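Local coordinates for protein NDP-N-acetyl-D-galactosaminuronic acid dehydrogenase (Methanosarcina mazei Go1, PDB 3G79) that probably oxidises UDP-N-acetyl-D-mannosamine to UDP-N-acetyl-D-mannosaminuronate, consuming two molecules of NAD(+) for each sugar nucleotide, at residues N250-L254 and V328-M332; W284-G288 and D448-V452; H335-L339 and Y465-G469; S354-G360 and A415-L421; L430-K436 and E457-F463. One frame throughout, in Å; residues are numbered along the deposited sequence.

Interaction 1. Residues N250-L254 and V328-M332; sequences NQLAL and VNDFM
Two long helices of the UDP-glucose/GDP-mannose dehydrogenase fold, 228-258 of the central domain and 321-345, cross here in buried, mostly apolar packing. Both segments are helical; the axes of these two short segments come within 10.5 Å at a signed crossing angle of 61°, and the closest CA pairs are Gln251-Val328 (6.9 Å) and Asn250-Asn329 (7.2 Å). Val328, rotamer t, points its CG1 at Asn250 CB (4.2 Å) and the backbone N of Gln251 (4.2 Å); Tyr314 of the second subunit packs on both Val328 and Gln251. Asn329, chi1 m, starts sideways but swings its amide inward, so OD1 accepts a hydrogen bond from Asn250 ND2 at 2.9 Å. The remaining amide atoms bind outside: Asn329 ND2 to Asp243, Asn250 OD1 to Gly286 N. Phe331, chi1 t, offers its ring edge: Phe331 CD2 lies 4.2 Å from Leu254 CD1. Met332, chi1 and chi2 m and chi3 t, reaches toward helix 228-258, its CE 3.7 Å from Leu254 CD1.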
# COMPACT_ATOMS: atom_id res chain seq x y z
N ASN A 250 -0.18 -1.57 11.42
CA ASN A 250 0.33 -1.64 12.77
C ASN A 250 0.03 -0.31 13.39
O ASN A 250 -0.50 -0.25 14.49
CB ASN A 250 1.84 -1.93 12.81
CG ASN A 250 2.15 -3.42 12.73
OD1 ASN A 250 1.28 -4.26 12.98
ND2 ASN A 250 3.39 -3.76 12.40
N GLN A 251 0.34 0.74 12.66
CA GLN A 251 0.04 2.10 13.07
C GLN A 251 -1.45 2.33 13.31
O GLN A 251 -1.83 3.02 14.26
CB GLN A 251 0.54 3.07 12.01
CG GLN A 251 -0.07 4.42 12.10
CD GLN A 251 0.71 5.35 12.96
OE1 GLN A 251 1.15 5.00 14.08
NE2 GLN A 251 0.90 6.58 12.45
N LEU A 252 -2.30 1.77 12.48
CA LEU A 252 -3.71 2.05 12.61
C LEU A 252 -4.17 1.32 13.87
O LEU A 252 -5.01 1.83 14.62
CB LEU A 252 -4.49 1.58 11.38
CG LEU A 252 -5.80 2.15 10.88
CD1 LEU A 252 -6.75 0.97 10.78
CD2 LEU A 252 -6.40 3.41 11.63
N ALA A 253 -3.56 0.15 14.11
CA ALA A 253 -3.81 -0.60 15.32
C ALA A 253 -3.51 0.26 16.56
O ALA A 253 -4.36 0.38 17.42
CB ALA A 253 -3.03 -1.95 15.32
N LEU A 254 -2.33 0.87 16.66
CA LEU A 254 -2.09 1.81 17.76
C LEU A 254 -3.20 2.90 17.85
O LEU A 254 -3.77 3.08 18.87
CB LEU A 254 -0.69 2.43 17.70
CG LEU A 254 0.41 1.40 17.54
CD1 LEU A 254 1.74 2.03 17.22
CD2 LEU A 254 0.53 0.60 18.79
N VAL A 328 8.23 2.04 13.19
CA VAL A 328 6.89 1.63 13.62
C VAL A 328 6.99 0.12 13.89
O VAL A 328 6.84 -0.35 15.03
CB VAL A 328 5.81 2.03 12.59
CG1 VAL A 328 4.48 1.36 12.85
CG2 VAL A 328 5.60 3.51 12.61
N ASN A 329 7.37 -0.62 12.86
CA ASN A 329 7.52 -2.06 12.96
C ASN A 329 8.51 -2.55 14.04
O ASN A 329 8.24 -3.57 14.69
CB ASN A 329 7.86 -2.61 11.57
CG ASN A 329 6.68 -2.53 10.59
OD1 ASN A 329 5.51 -2.42 11.00
ND2 ASN A 329 6.98 -2.59 9.29
N ASP A 330 9.62 -1.82 14.25
CA ASP A 330 10.58 -2.12 15.35
C ASP A 330 9.95 -1.86 16.72
O ASP A 330 10.45 -2.41 17.71
CB ASP A 330 11.90 -1.30 15.28
CG ASP A 330 12.93 -1.82 14.23
OD1 ASP A 330 12.82 -2.96 13.76
OD2 ASP A 330 13.86 -1.05 13.87
N PHE A 331 8.89 -1.06 16.77
CA PHE A 331 8.28 -0.69 18.03
C PHE A 331 7.37 -1.74 18.60
O PHE A 331 7.15 -1.80 19.81
CB PHE A 331 7.49 0.60 17.87
CG PHE A 331 6.80 1.06 19.12
CD1 PHE A 331 7.54 1.40 20.27
CD2 PHE A 331 5.41 1.17 19.16
CE1 PHE A 331 6.89 1.85 21.43
CE2 PHE A 331 4.77 1.61 20.31
CZ PHE A 331 5.50 1.96 21.45
N MET A 332 6.83 -2.57 17.74
CA MET A 332 5.77 -3.46 18.11
C MET A 332 6.13 -4.41 19.26
O MET A 332 5.27 -4.64 20.12
CB MET A 332 5.17 -4.15 16.89
CG MET A 332 4.60 -3.11 15.88
SD MET A 332 3.35 -1.99 16.57
CE MET A 332 3.33 -0.74 15.37

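Interaction 2. Residues W284-G288 and D448-V452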
# COMPACT_ATOMS: atom_id res chain seq x y z
N TRP A 284 -2.09 -7.21 7.84
CA TRP A 284 -2.52 -7.59 9.18
C TRP A 284 -1.48 -7.05 10.14
O TRP A 284 -0.28 -7.09 9.85
CB TRP A 284 -2.59 -9.10 9.30
CG TRP A 284 -3.59 -9.72 8.36
CD1 TRP A 284 -3.35 -10.16 7.06
CD2 TRP A 284 -4.97 -9.96 8.61
NE1 TRP A 284 -4.51 -10.68 6.51
CE2 TRP A 284 -5.52 -10.57 7.44
CE3 TRP A 284 -5.80 -9.76 9.72
CZ2 TRP A 284 -6.86 -10.97 7.35
CZ3 TRP A 284 -7.12 -10.15 9.63
CH2 TRP A 284 -7.64 -10.75 8.46
N PRO A 285 -1.94 -6.45 11.24
CA PRO A 285 -1.04 -5.85 12.25
C PRO A 285 -0.53 -6.96 13.19
O PRO A 285 -1.11 -8.06 13.17
CB PRO A 285 -1.96 -4.84 12.98
CG PRO A 285 -3.37 -5.49 12.86
CD PRO A 285 -3.37 -6.26 11.55
N GLY A 286 0.51 -6.70 14.00
CA GLY A 286 1.16 -7.78 14.77
C GLY A 286 2.34 -7.42 15.68
O GLY A 286 2.75 -6.28 15.79
N ALA A 287 2.92 -8.43 16.33
CA ALA A 287 3.96 -8.24 17.33
C ALA A 287 5.27 -7.78 16.74
O ALA A 287 6.17 -7.44 17.47
CB ALA A 287 4.18 -9.53 18.11
N GLY A 288 5.39 -7.74 15.42
CA GLY A 288 6.59 -7.19 14.82
C GLY A 288 6.96 -7.83 13.51
O GLY A 288 6.28 -8.72 13.07
N ASP A 448 -2.34 -10.98 23.12
CA ASP A 448 -2.34 -11.55 21.75
C ASP A 448 -1.72 -10.64 20.70
O ASP A 448 -2.23 -9.56 20.41
CB ASP A 448 -3.79 -11.84 21.28
CG ASP A 448 -3.85 -12.70 20.00
OD1 ASP A 448 -2.83 -13.32 19.63
OD2 ASP A 448 -4.92 -12.79 19.36
N GLY A 449 -0.64 -11.10 20.09
CA GLY A 449 0.07 -10.32 19.09
C GLY A 449 -0.30 -10.71 17.67
O GLY A 449 0.05 -10.01 16.69
N ARG A 450 -1.04 -11.80 17.56
CA ARG A 450 -1.32 -12.42 16.28
C ARG A 450 -2.80 -12.71 15.97
O ARG A 450 -3.09 -13.45 15.06
CB ARG A 450 -0.43 -13.66 16.10
CG ARG A 450 1.06 -13.34 16.20
CD ARG A 450 1.53 -12.36 15.10
NE ARG A 450 2.96 -12.08 15.20
CZ ARG A 450 3.68 -11.38 14.30
NH1 ARG A 450 3.11 -10.88 13.19
NH2 ARG A 450 5.00 -11.20 14.50
N ASN A 451 -3.74 -12.11 16.68
CA ASN A 451 -5.16 -12.29 16.33
C ASN A 451 -5.58 -13.76 16.27
O ASN A 451 -6.34 -14.12 15.39
CB ASN A 451 -5.51 -11.60 15.00
CG ASN A 451 -7.03 -11.48 14.77
OD1 ASN A 451 -7.78 -11.20 15.69
ND2 ASN A 451 -7.47 -11.69 13.55
N VAL A 452 -5.10 -14.62 17.17
CA VAL A 452 -5.58 -16.00 17.25
C VAL A 452 -6.51 -16.31 18.43
O VAL A 452 -7.17 -17.33 18.44
CB VAL A 452 -4.42 -17.00 17.25
CG1 VAL A 452 -3.41 -16.66 16.16
CG2 VAL A 452 -3.75 -17.07 18.60
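Arg450 donates a hydrogen bond across the two loops: its NH2 reaches Gly288 O at 3.1 Å, the acceptor lying near the guanidinium plane. Its NE is held in turn by Leu421 O. One face of the guanidinium lies against the backbone, with Ala287 N and Gly286 C over it and Ala287 N 3.7 Å from Arg450 CZ. Backbone packing is closest at Gly449, whose O receives a CA-H...O contact from Gly286 CA at 3.1 Å; the CA atoms of Ala287 and Gly449 are 4.7 Å apart. A CB on Gly286 would strike Arg450 NH1, and one on Gly449 would be tight against Ala287 CB. The 448-452 loop follows strand 445-448 of the parallel, Rossmann-like sheet in the C-terminal, UDP-binding-type domain, and meets a central-domain loop here. Its turn is shaped internally by Asp448: OD1 accepts from Arg450 N at 3.1 Å in an Asx turn, while OD2 takes a weak bond from Val452 N at 2.9 Å and also accepts from Ile453 N. Van der Waals contact at the exposed margin brings Asn451 ND2 to 4.2 Å from Trp284 CZ3, beside the cation-pi pair of Trp284 with Arg267.

Interaction 3. Residues H335-L339 and Y465-G469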
# COMPACT_ATOMS: atom_id res chain seq x y z
N HIS A 335 5.59 -2.36 22.16
CA HIS A 335 4.17 -2.18 22.36
C HIS A 335 3.56 -3.41 23.03
O HIS A 335 2.66 -3.28 23.91
CB HIS A 335 3.43 -1.83 21.06
CG HIS A 335 1.96 -1.69 21.25
ND1 HIS A 335 1.39 -0.67 21.99
CD2 HIS A 335 0.94 -2.49 20.86
CE1 HIS A 335 0.08 -0.82 22.00
NE2 HIS A 335 -0.22 -1.92 21.33
N MET A 336 4.07 -4.59 22.66
CA MET A 336 3.57 -5.87 23.21
C MET A 336 3.86 -5.88 24.68
O MET A 336 2.95 -6.12 25.48
CB MET A 336 4.19 -7.09 22.50
CG MET A 336 3.48 -7.50 21.19
SD MET A 336 1.92 -8.43 21.44
CE MET A 336 0.88 -7.09 21.02
N TYR A 337 5.13 -5.60 25.02
CA TYR A 337 5.56 -5.40 26.40
C TYR A 337 4.72 -4.39 27.20
O TYR A 337 4.31 -4.72 28.29
CB TYR A 337 7.03 -4.97 26.42
CG TYR A 337 7.53 -4.74 27.81
CD1 TYR A 337 7.87 -5.81 28.63
CD2 TYR A 337 7.65 -3.43 28.33
CE1 TYR A 337 8.32 -5.61 29.92
CE2 TYR A 337 8.10 -3.22 29.62
CZ TYR A 337 8.43 -4.32 30.40
OH TYR A 337 8.87 -4.13 31.67
N ASN A 338 4.47 -3.18 26.70
CA ASN A 338 3.57 -2.22 27.41
C ASN A 338 2.17 -2.78 27.66
O ASN A 338 1.55 -2.45 28.64
CB ASN A 338 3.42 -0.86 26.68
CG ASN A 338 4.75 -0.13 26.47
OD1 ASN A 338 5.67 -0.15 27.32
ND2 ASN A 338 4.86 0.49 25.33
N LEU A 339 1.67 -3.60 26.75
CA LEU A 339 0.35 -4.16 26.88
C LEU A 339 0.37 -5.21 27.98
O LEU A 339 -0.57 -5.28 28.81
CB LEU A 339 -0.09 -4.80 25.55
CG LEU A 339 -0.54 -3.99 24.32
CD1 LEU A 339 -0.87 -4.91 23.10
CD2 LEU A 339 -1.72 -3.07 24.62
N TYR A 465 -7.38 -9.49 29.25
CA TYR A 465 -7.03 -9.63 27.81
C TYR A 465 -6.52 -8.38 27.17
O TYR A 465 -6.99 -7.32 27.44
CB TYR A 465 -8.25 -10.10 27.02
CG TYR A 465 -8.11 -9.98 25.52
CD1 TYR A 465 -7.67 -11.07 24.75
CD2 TYR A 465 -8.40 -8.78 24.86
CE1 TYR A 465 -7.54 -10.98 23.36
CE2 TYR A 465 -8.25 -8.66 23.47
CZ TYR A 465 -7.83 -9.76 22.72
OH TYR A 465 -7.67 -9.66 21.33
N LYS A 466 -5.57 -8.53 26.27
CA LYS A 466 -5.07 -7.47 25.40
C LYS A 466 -4.70 -8.12 24.07
O LYS A 466 -4.19 -9.27 24.03
CB LYS A 466 -3.81 -6.86 25.96
CG LYS A 466 -3.99 -6.18 27.29
CD LYS A 466 -4.48 -4.78 27.17
CE LYS A 466 -4.48 -4.12 28.57
NZ LYS A 466 -5.09 -2.74 28.64
N GLY A 467 -4.99 -7.40 22.99
CA GLY A 467 -4.58 -7.85 21.66
C GLY A 467 -4.18 -6.62 20.89
O GLY A 467 -4.70 -5.53 21.15
N ILE A 468 -3.26 -6.78 19.94
CA ILE A 468 -2.94 -5.65 19.06
C ILE A 468 -4.20 -5.03 18.41
O ILE A 468 -5.11 -5.73 17.92
CB ILE A 468 -1.82 -5.98 18.05
CG1 ILE A 468 -0.47 -5.86 18.75
CG2 ILE A 468 -1.81 -5.02 16.85
CD1 ILE A 468 0.73 -6.05 17.84
N GLY A 469 -4.25 -3.70 18.51
CA GLY A 469 -5.37 -2.91 18.03
C GLY A 469 -6.77 -3.34 18.45
O GLY A 469 -7.73 -3.00 17.75
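Leu339 lies over the backbone and side chains of 466-468, its CD1 4.3 Å from Gly467 C and 4.5 Å from Ile468 CG1, its CD2 4.1 Å from Lys466 CD. Helix 321-345 packs on one face of the C-terminal parallel alpha/beta sheet, over its outermost strand 464-467. CA atoms approach most closely at Leu339-Lys466, 6.5 Å, and the helix recedes to 7.7 Å at Met336-Ile468. Lys466 contributes its aliphatic part, CG sitting 3.8 Å from Leu339 O, while its NZ bonds to His474 O of the engineered C-terminal His tag. Ile468, just past the strand, turns its CG1 toward the helix, where the end of the Met336 side chain comes near. Gly467 has its missing CB direction facing away from the helix, where a methyl would collide with Tyr465 OH. His335 adds a polar junction beside this apolar packing: NE2 bonds to Glu257 of helix 228-258 and ND1 to Asp313 of the second subunit, while its ring edge meets Ile468, His335 CD2 to Ile468 CG1 at 4.2 Å.

Interaction 4. Residues S354-G360 and A415-L421; sequences SKVAMLG and ADAIVVL
This parallel strand pair lies at the heart of a Rossmann-like sheet, order 3-2-1-4-5-6, in the UDP-binding-type domain. Strands 355-359 and 417-420, both extended, run side by side at 20°, axes 4.9 Å apart. The register pairs Val356 with Ala417, Ala357 with Ile418, Met358 with Val419 and Leu359 with Val420. In the backbone ladder Lys355 O accepts from both Asp416 N (2.6 Å) and Ala417 N (3.2 Å), followed by Ala357 N to Ala417 O (2.9 Å), Val419 N to Ala357 O (2.9 Å), Leu359 N to Val419 O (2.8 Å) and Leu421 N to Leu359 O (3.0 Å). On one face Val356 and Val419, both t, mesh CG1 to CG2 at 3.8 Å beside small Ala417. On the other, Leu359 (m, p) drops CD2 into the hollow between Ile418 CG2 (3.6 Å) and Val420 CG2 (4.0 Å), while Ala357 CB meets Ala415 CB at 4.0 Å. Asp416, chi1 m, closes the strand starts: its OD2 accepts from Lys355 N at 2.7 Å.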
# COMPACT_ATOMS: atom_id res chain seq x y z
N SER A 354 7.18 -11.88 38.16
CA SER A 354 6.09 -12.55 37.47
C SER A 354 6.64 -13.51 36.43
O SER A 354 7.68 -13.25 35.84
CB SER A 354 5.18 -11.52 36.76
OG SER A 354 4.99 -10.37 37.54
N LYS A 355 5.93 -14.60 36.18
CA LYS A 355 6.32 -15.51 35.10
C LYS A 355 5.52 -15.23 33.81
O LYS A 355 4.28 -15.19 33.86
CB LYS A 355 6.21 -16.98 35.53
CG LYS A 355 6.21 -17.94 34.35
CD LYS A 355 6.32 -19.38 34.81
CE LYS A 355 6.31 -20.33 33.63
NZ LYS A 355 6.47 -21.74 34.09
N VAL A 356 6.24 -15.08 32.68
CA VAL A 356 5.68 -14.91 31.32
C VAL A 356 5.87 -16.16 30.44
O VAL A 356 6.97 -16.66 30.28
CB VAL A 356 6.33 -13.70 30.59
CG1 VAL A 356 5.74 -13.49 29.19
CG2 VAL A 356 6.18 -12.41 31.40
N ALA A 357 4.78 -16.66 29.87
CA ALA A 357 4.85 -17.75 28.87
C ALA A 357 4.71 -17.13 27.50
O ALA A 357 3.63 -16.59 27.13
CB ALA A 357 3.75 -18.81 29.10
N MET A 358 5.83 -17.16 26.78
CA MET A 358 5.91 -16.82 25.38
C MET A 358 5.43 -17.97 24.52
O MET A 358 6.09 -19.02 24.39
CB MET A 358 7.36 -16.47 25.04
CG MET A 358 7.83 -15.21 25.79
SD MET A 358 9.22 -14.39 25.09
CE MET A 358 9.78 -13.52 26.46
N LEU A 359 4.25 -17.79 23.93
CA LEU A 359 3.73 -18.74 22.97
C LEU A 359 4.15 -18.31 21.60
O LEU A 359 3.51 -17.46 20.99
CB LEU A 359 2.22 -18.77 23.06
CG LEU A 359 1.61 -19.76 24.06
CD1 LEU A 359 2.26 -19.70 25.42
CD2 LEU A 359 0.11 -19.47 24.12
N GLY A 360 5.24 -18.85 21.10
CA GLY A 360 5.65 -18.47 19.75
C GLY A 360 6.97 -17.75 19.68
O GLY A 360 7.12 -16.61 20.20
N ALA A 415 2.10 -19.53 35.03
CA ALA A 415 2.44 -18.28 34.37
C ALA A 415 1.48 -17.13 34.68
O ALA A 415 0.27 -17.30 34.66
CB ALA A 415 2.57 -18.48 32.89
N ASP A 416 2.03 -15.96 34.98
CA ASP A 416 1.22 -14.76 35.24
C ASP A 416 0.64 -14.19 33.96
O ASP A 416 -0.52 -13.80 33.94
CB ASP A 416 2.03 -13.69 35.99
CG ASP A 416 2.46 -14.17 37.37
OD1 ASP A 416 1.66 -14.06 38.31
OD2 ASP A 416 3.59 -14.69 37.51
N ALA A 417 1.44 -14.15 32.89
CA ALA A 417 0.99 -13.66 31.59
C ALA A 417 1.18 -14.70 30.51
O ALA A 417 2.21 -15.36 30.47
CB ALA A 417 1.74 -12.41 31.23
N ILE A 418 0.17 -14.87 29.65
CA ILE A 418 0.29 -15.68 28.47
C ILE A 418 0.29 -14.75 27.25
O ILE A 418 -0.68 -14.00 27.01
CB ILE A 418 -0.82 -16.75 28.36
CG1 ILE A 418 -0.74 -17.75 29.49
CG2 ILE A 418 -0.75 -17.52 27.03
CD1 ILE A 418 -2.08 -18.26 29.90
N VAL A 419 1.39 -14.81 26.49
CA VAL A 419 1.69 -13.82 25.46
C VAL A 419 1.94 -14.49 24.09
O VAL A 419 2.82 -15.33 23.94
CB VAL A 419 2.88 -12.97 25.89
CG1 VAL A 419 3.11 -11.86 24.92
CG2 VAL A 419 2.60 -12.38 27.29
N VAL A 420 1.13 -14.13 23.10
CA VAL A 420 1.09 -14.88 21.85
C VAL A 420 1.84 -14.06 20.78
O VAL A 420 1.45 -12.92 20.52
CB VAL A 420 -0.38 -15.20 21.44
CG1 VAL A 420 -0.43 -15.94 20.14
CG2 VAL A 420 -1.10 -16.05 22.52
N LEU A 421 2.91 -14.63 20.19
CA LEU A 421 3.75 -13.85 19.25
C LEU A 421 3.87 -14.43 17.84
O LEU A 421 4.28 -13.73 16.90
CB LEU A 421 5.13 -13.52 19.83
CG LEU A 421 5.09 -12.77 21.17
CD1 LEU A 421 5.01 -13.76 22.31
CD2 LEU A 421 6.30 -11.88 21.36

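Interaction 5. Residues L430-K436 and E457-F463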
# COMPACT_ATOMS: atom_id res chain seq x y z
N LEU A 430 -5.78 -23.11 21.36
CA LEU A 430 -5.72 -22.87 22.81
C LEU A 430 -7.09 -22.50 23.38
O LEU A 430 -7.71 -21.49 22.99
CB LEU A 430 -4.68 -21.79 23.16
CG LEU A 430 -4.44 -21.43 24.64
CD1 LEU A 430 -3.65 -22.50 25.38
CD2 LEU A 430 -3.74 -20.11 24.78
N LYS A 431 -7.56 -23.32 24.32
CA LYS A 431 -8.88 -23.13 24.94
C LYS A 431 -8.75 -22.48 26.33
O LYS A 431 -7.83 -22.82 27.10
CB LYS A 431 -9.67 -24.46 25.00
CG LYS A 431 -8.82 -25.73 24.85
CD LYS A 431 -9.44 -26.96 25.55
CE LYS A 431 -8.40 -28.11 25.69
NZ LYS A 431 -8.61 -28.99 26.90
N ALA A 432 -9.65 -21.54 26.63
CA ALA A 432 -9.55 -20.75 27.85
C ALA A 432 -9.40 -21.59 29.15
O ALA A 432 -8.50 -21.34 29.94
CB ALA A 432 -10.74 -19.75 27.97
N ASP A 433 -10.29 -22.57 29.34
CA ASP A 433 -10.29 -23.44 30.52
C ASP A 433 -8.90 -23.94 30.88
O ASP A 433 -8.47 -23.88 32.03
CB ASP A 433 -11.11 -24.70 30.25
CG ASP A 433 -12.58 -24.47 30.31
OD1 ASP A 433 -13.00 -23.49 30.94
OD2 ASP A 433 -13.31 -25.30 29.71
N TRP A 434 -8.25 -24.47 29.85
CA TRP A 434 -7.01 -25.18 29.97
C TRP A 434 -5.90 -24.23 30.41
O TRP A 434 -5.19 -24.51 31.37
CB TRP A 434 -6.66 -25.85 28.65
CG TRP A 434 -5.52 -26.75 28.74
CD1 TRP A 434 -5.56 -28.08 29.05
CD2 TRP A 434 -4.14 -26.43 28.53
NE1 TRP A 434 -4.28 -28.61 29.04
CE2 TRP A 434 -3.40 -27.61 28.72
CE3 TRP A 434 -3.47 -25.25 28.19
CZ2 TRP A 434 -2.01 -27.65 28.59
CZ3 TRP A 434 -2.09 -25.30 28.06
CH2 TRP A 434 -1.37 -26.49 28.25
N ALA A 435 -5.79 -23.11 29.73
CA ALA A 435 -4.76 -22.12 30.06
C ALA A 435 -5.02 -21.55 31.44
O ALA A 435 -4.08 -21.28 32.20
CB ALA A 435 -4.71 -21.00 29.02
N LYS A 436 -6.29 -21.39 31.78
CA LYS A 436 -6.66 -20.91 33.10
C LYS A 436 -6.19 -21.88 34.17
O LYS A 436 -5.65 -21.46 35.18
CB LYS A 436 -8.17 -20.73 33.22
CG LYS A 436 -8.60 -19.63 34.19
CD LYS A 436 -8.85 -20.15 35.58
CE LYS A 436 -9.20 -19.02 36.56
NZ LYS A 436 -10.50 -18.36 36.22
N GLU A 457 -14.35 -15.62 24.92
CA GLU A 457 -14.06 -16.90 25.53
C GLU A 457 -13.17 -16.74 26.79
O GLU A 457 -13.47 -17.28 27.85
CB GLU A 457 -13.41 -17.82 24.51
CG GLU A 457 -13.23 -19.27 24.97
CD GLU A 457 -12.37 -20.08 24.01
OE1 GLU A 457 -11.74 -21.08 24.47
OE2 GLU A 457 -12.30 -19.72 22.81
N PHE A 458 -12.11 -15.95 26.65
CA PHE A 458 -11.11 -15.80 27.68
C PHE A 458 -11.50 -14.79 28.75
O PHE A 458 -11.22 -15.02 29.95
CB PHE A 458 -9.75 -15.45 27.07
CG PHE A 458 -9.07 -16.63 26.39
CD1 PHE A 458 -7.93 -17.19 26.94
CD2 PHE A 458 -9.59 -17.17 25.22
CE1 PHE A 458 -7.29 -18.25 26.33
CE2 PHE A 458 -8.95 -18.24 24.59
CZ PHE A 458 -7.81 -18.79 25.15
N ILE A 459 -12.13 -13.69 28.34
CA ILE A 459 -12.66 -12.71 29.27
C ILE A 459 -13.72 -13.35 30.20
O ILE A 459 -13.69 -13.17 31.43
CB ILE A 459 -13.26 -11.50 28.51
CG1 ILE A 459 -12.17 -10.66 27.84
CG2 ILE A 459 -14.05 -10.64 29.40
CD1 ILE A 459 -12.72 -9.60 26.87
N GLY A 460 -14.63 -14.13 29.62
CA GLY A 460 -15.72 -14.75 30.40
C GLY A 460 -15.25 -15.76 31.42
O GLY A 460 -16.01 -16.20 32.28
N LYS A 461 -13.98 -16.12 31.32
CA LYS A 461 -13.36 -17.19 32.08
C LYS A 461 -12.36 -16.59 33.08
O LYS A 461 -11.49 -17.30 33.61
CB LYS A 461 -12.67 -18.14 31.09
CG LYS A 461 -12.11 -19.43 31.66
CD LYS A 461 -13.16 -20.55 31.80
CE LYS A 461 -12.67 -21.60 32.82
NZ LYS A 461 -13.63 -22.74 33.12
N GLY A 462 -12.47 -15.27 33.29
CA GLY A 462 -11.68 -14.56 34.29
C GLY A 462 -10.40 -13.87 33.83
O GLY A 462 -9.78 -13.11 34.61
N PHE A 463 -9.98 -14.10 32.57
CA PHE A 463 -8.70 -13.57 32.09
C PHE A 463 -8.70 -12.08 32.01
O PHE A 463 -9.76 -11.46 31.95
CB PHE A 463 -8.41 -14.05 30.69
CG PHE A 463 -7.80 -15.37 30.64
CD1 PHE A 463 -8.58 -16.51 30.69
CD2 PHE A 463 -6.43 -15.50 30.49
CE1 PHE A 463 -7.99 -17.80 30.60
CE2 PHE A 463 -5.83 -16.77 30.40
CZ PHE A 463 -6.60 -17.91 30.44
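Ala432 is the small knob at the middle of this contact. Its CB sits over the face of the Phe458 ring, 3.8 Å from the centroid and 7° off the normal, a CH-pi contact. Phe463 approaches with its edge, CE1 lying 3.6 Å from Ala432 O and CZ 3.9 Å from Ala435 CB, and Leu430 CD2 extends the apolar patch to Phe458 CZ at 4.3 Å. Both phenylalanines continue onto Ile446 of strand 445-448. The parts joined are two helical elements of the C-terminal alpha/beta domain: the start of helix 432-439 and the end of helix 455-459. The latter finishes in a Schellman motif, with Phe463 N bonded to Phe458 O at 3.0 Å and Gly462 N to Ile459 O at 3.1 Å; Gly462, at positive phi, is the C-prime residue, and the reversal brings Phe463 back toward helix 432-439. Further out, Glu457 OE1 accepts from Ala432 N at 3.0 Å, satisfying an amide in the first turn of that helix. The aliphatic part of Lys461 lies along Ala432, CG to CB at 3.9 Å, and its NZ forms a salt bridge with Asp433 OD1, modelled very short at 2.4 Å; the place of OD1, and so this length, is uncertain. Lys436 NZ donates to Lys461 O at 3.0 Å and has a weak second bond to Ala442 O.

Overall arrangement
The contacts run from interaction 1 to the outer part of the C-terminal domain at interaction 5, centres about 27 Å apart. Interactions 1 and 3 share helix 321-345, and both reach the second subunit. Interaction 2 sits between the domains: its 284-288 loop is tied to interaction 1 by a probable Asn250 OD1 - Gly286 N bond (2.7 Å), while its 448-452 loop joins the sheet through probable bonds Asp448 N - Lys466 O (2.7 Å) and Gly449 N - Val420 O (2.8 Å). Strands of interactions 3 and 4 belong to one sheet, with strand 445-448 between them. Interaction 5 packs on that sheet, Ala435 CB lying 3.9 Å from Ile418 CD1. The sheet belongs to the domain assigned to UDP binding.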